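Local coordinates for protein peptidase M14, carboxypeptidase A (Thermoplasmatales archaeon SCGC AB-540-F20, PDB 4XED) that is probably a metallocarboxypeptidase of the M14 family, represented here by its calcium-binding PKD domain, a beta-sandwich module that probably mediates protein binding, at residues A[72-78]-A[90-96]. Residues are numbered along the deposited sequence; the frame is centred on the assembly and turned at random.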
loop_
_atom_site.group_PDB
_atom_site.type_symbol
_atom_site.label_atom_id
_atom_site.label_comp_id
_atom_site.label_asym_id
_atom_site.label_seq_id
_atom_site.Cartn_x
_atom_site.Cartn_y
_atom_site.Cartn_z
ATOM N N GLY A 72 13.695 -10.398 8.801
ATOM C CA GLY A 72 12.663 -11.113 8.093
ATOM C C GLY A 72 12.472 -10.668 6.680
ATOM O O GLY A 72 13.084 -9.719 6.228
ATOM N N THR A 73 11.621 -11.394 5.983
ATOM C CA THR A 73 11.165 -11.005 4.675
ATOM C C THR A 73 9.686 -10.660 4.812
ATOM O O THR A 73 8.897 -11.497 5.248
ATOM C CB THR A 73 11.370 -12.158 3.682
ATOM O OG1 THR A 73 12.763 -12.474 3.580
ATOM C CG2 THR A 73 10.848 -11.800 2.316
ATOM N N TYR A 74 9.317 -9.439 4.442
ATOM C CA TYR A 74 7.994 -8.887 4.701
ATOM C C TYR A 74 7.264 -8.621 3.391
ATOM O O TYR A 74 7.792 -7.955 2.493
ATOM C CB TYR A 74 8.149 -7.595 5.520
ATOM C CG TYR A 74 8.803 -7.855 6.870
ATOM C CD1 TYR A 74 8.033 -8.329 7.920
ATOM C CD2 TYR A 74 10.151 -7.602 7.104
ATOM C CE1 TYR A 74 8.594 -8.583 9.143
ATOM C CE2 TYR A 74 10.709 -7.837 8.331
ATOM C CZ TYR A 74 9.913 -8.322 9.342
ATOM O OH TYR A 74 10.408 -8.575 10.594
ATOM N N VAL A 75 6.031 -9.089 3.316
ATOM C CA VAL A 75 5.226 -8.859 2.127
ATOM C C VAL A 75 4.334 -7.652 2.367
ATOM O O VAL A 75 3.337 -7.728 3.094
ATOM C CB VAL A 75 4.397 -10.081 1.764
ATOM C CG1 VAL A 75 3.702 -9.834 0.468
ATOM C CG2 VAL A 75 5.286 -11.309 1.667
ATOM N N VAL A 76 4.735 -6.512 1.804
ATOM C CA VAL A 76 3.933 -5.308 1.893
ATOM C C VAL A 76 2.822 -5.444 0.838
ATOM O O VAL A 76 3.107 -5.777 -0.321
ATOM C CB VAL A 76 4.773 -4.064 1.614
ATOM C CG1 VAL A 76 3.930 -2.819 1.590
ATOM C CG2 VAL A 76 5.900 -3.959 2.632
ATOM N N ARG A 77 1.573 -5.219 1.225
ATOM C CA ARG A 77 0.462 -5.335 0.284
ATOM C C ARG A 77 -0.437 -4.125 0.417
ATOM O O ARG A 77 -0.593 -3.552 1.511
ATOM C CB ARG A 77 -0.351 -6.615 0.524
ATOM C CG ARG A 77 0.486 -7.877 0.525
ATOM C CD ARG A 77 -0.395 -9.085 0.242
ATOM N NE ARG A 77 -1.440 -9.260 1.235
ATOM C CZ ARG A 77 -2.449 -10.109 1.116
ATOM N NH1 ARG A 77 -2.559 -10.900 0.053
ATOM N NH2 ARG A 77 -3.329 -10.197 2.080
ATOM N N ALA A 78 -1.048 -3.738 -0.705
ATOM C CA ALA A 78 -2.007 -2.653 -0.697
ATOM C C ALA A 78 -3.165 -2.961 -1.613
ATOM O O ALA A 78 -2.988 -3.414 -2.733
ATOM C CB ALA A 78 -1.354 -1.349 -1.100
ATOM N N TRP A 90 -4.904 -7.028 -4.528
ATOM C CA TRP A 90 -3.767 -6.484 -3.828
ATOM C C TRP A 90 -2.561 -6.320 -4.740
ATOM O O TRP A 90 -2.227 -7.234 -5.522
ATOM C CB TRP A 90 -3.315 -7.469 -2.774
ATOM C CG TRP A 90 -4.236 -7.854 -1.677
ATOM C CD1 TRP A 90 -5.045 -8.944 -1.619
ATOM C CD2 TRP A 90 -4.344 -7.196 -0.413
ATOM N NE1 TRP A 90 -5.663 -8.995 -0.400
ATOM C CE2 TRP A 90 -5.249 -7.939 0.367
ATOM C CE3 TRP A 90 -3.769 -6.055 0.139
ATOM C CZ2 TRP A 90 -5.583 -7.589 1.666
ATOM C CZ3 TRP A 90 -4.089 -5.720 1.461
ATOM C CH2 TRP A 90 -4.991 -6.491 2.194
ATOM N N GLY A 91 -1.862 -5.203 -4.601
ATOM C CA GLY A 91 -0.518 -5.055 -5.133
ATOM C C GLY A 91 0.446 -5.438 -4.030
ATOM O O GLY A 91 0.110 -5.301 -2.844
ATOM N N THR A 92 1.614 -5.968 -4.379
ATOM C CA THR A 92 2.552 -6.473 -3.380
ATOM C C THR A 92 4.004 -6.150 -3.713
ATOM O O THR A 92 4.396 -6.081 -4.899
ATOM C CB THR A 92 2.418 -8.012 -3.166
ATOM O OG1 THR A 92 3.094 -8.737 -4.194
ATOM C CG2 THR A 92 0.961 -8.473 -3.107
ATOM N N LEU A 93 4.789 -5.954 -2.654
ATOM C CA LEU A 93 6.234 -5.746 -2.742
ATOM C C LEU A 93 6.883 -6.451 -1.578
ATOM O O LEU A 93 6.533 -6.212 -0.424
ATOM C CB LEU A 93 6.545 -4.256 -2.652
ATOM C CG LEU A 93 7.997 -3.847 -2.877
ATOM C CD1 LEU A 93 8.477 -4.106 -4.307
ATOM C CD2 LEU A 93 8.223 -2.387 -2.507
ATOM N N GLU A 94 7.878 -7.286 -1.876
ATOM C CA GLU A 94 8.610 -8.028 -0.843
ATOM C C GLU A 94 9.823 -7.224 -0.367
ATOM O O GLU A 94 10.689 -6.850 -1.170
ATOM C CB GLU A 94 9.023 -9.374 -1.412
ATOM C CG GLU A 94 9.817 -10.239 -0.508
ATOM C CD GLU A 94 10.638 -11.264 -1.287
ATOM O OE1 GLU A 94 11.744 -10.914 -1.802
ATOM O OE2 GLU A 94 10.158 -12.410 -1.384
ATOM N N VAL A 95 9.889 -6.993 0.939
ATOM C CA VAL A 95 10.960 -6.196 1.536
ATOM C C VAL A 95 11.749 -7.072 2.509
ATOM O O VAL A 95 11.191 -7.657 3.445
ATOM C CB VAL A 95 10.343 -5.035 2.309
ATOM C CG1 VAL A 95 11.398 -4.213 2.985
ATOM C CG2 VAL A 95 9.535 -4.140 1.342
ATOM N N THR A 96 13.055 -7.165 2.284
ATOM C CA THR A 96 13.942 -7.999 3.099
ATOM C C THR A 96 14.730 -7.138 4.094
ATOM O O THR A 96 15.322 -6.136 3.739
ATOM C CB THR A 96 14.909 -8.796 2.203
ATOM O OG1 THR A 96 14.139 -9.605 1.305
ATOM C CG2 THR A 96 15.798 -9.676 3.020
HETATM O O HOH W 1 14.250 -12.402 1.427
#
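Six backbone hydrogen bonds join strand 72-78 to segment 90-96 as the antiparallel beta hairpin that ends the PKD-domain beta sandwich. They come in three reciprocal pairs. Tyr74 N to Val95 O and Val95 N to Tyr74 O are both 2.8 Å. Val76 N to Leu93 O and Leu93 N to Val76 O are both 2.9 Å. Ala78 N to Gly91 O is 2.9 Å, and Gly91 N to Ala78 O is 2.8 Å. Val75-Glu94 and Arg77-Thr92 are the non-hydrogen-bonded pairs between them, and Thr73-Thr96 is a third, beyond Tyr74-Val95. CA-H...O contacts add to the ladder, such as Arg77 CA to Gly91 O at 3.1 Å.

Beside the last rung, the Arg77 guanidinium lies flat on the Trp90 indole in a cation-pi stack. Arg77 CZ is 3.6 Å from the centroid of the five-membered ring, and the planes differ by 16°. Glu43 on neighbouring strand 38-43 forms a salt bridge with Arg77 NE.

The two faces differ. Tyr74, Val76, Ala78, Leu93 and Val95 share one face, where Val76 CG2 meets Val95 CG2 at 3.9 Å. Tyr26 and Phe28 of the other sheet and Trp68 pack against this face. The Tyr74 ring stacks on Trp68, and its hydroxyl hydrogen-bonds to Lys70 O. Thr73, Val75, Arg77, Thr92, Glu94 and Thr96 line the opposite, more exposed face. There one water bridges Thr73 OG1 at 2.6 Å and Thr96 OG1 at 2.8 Å.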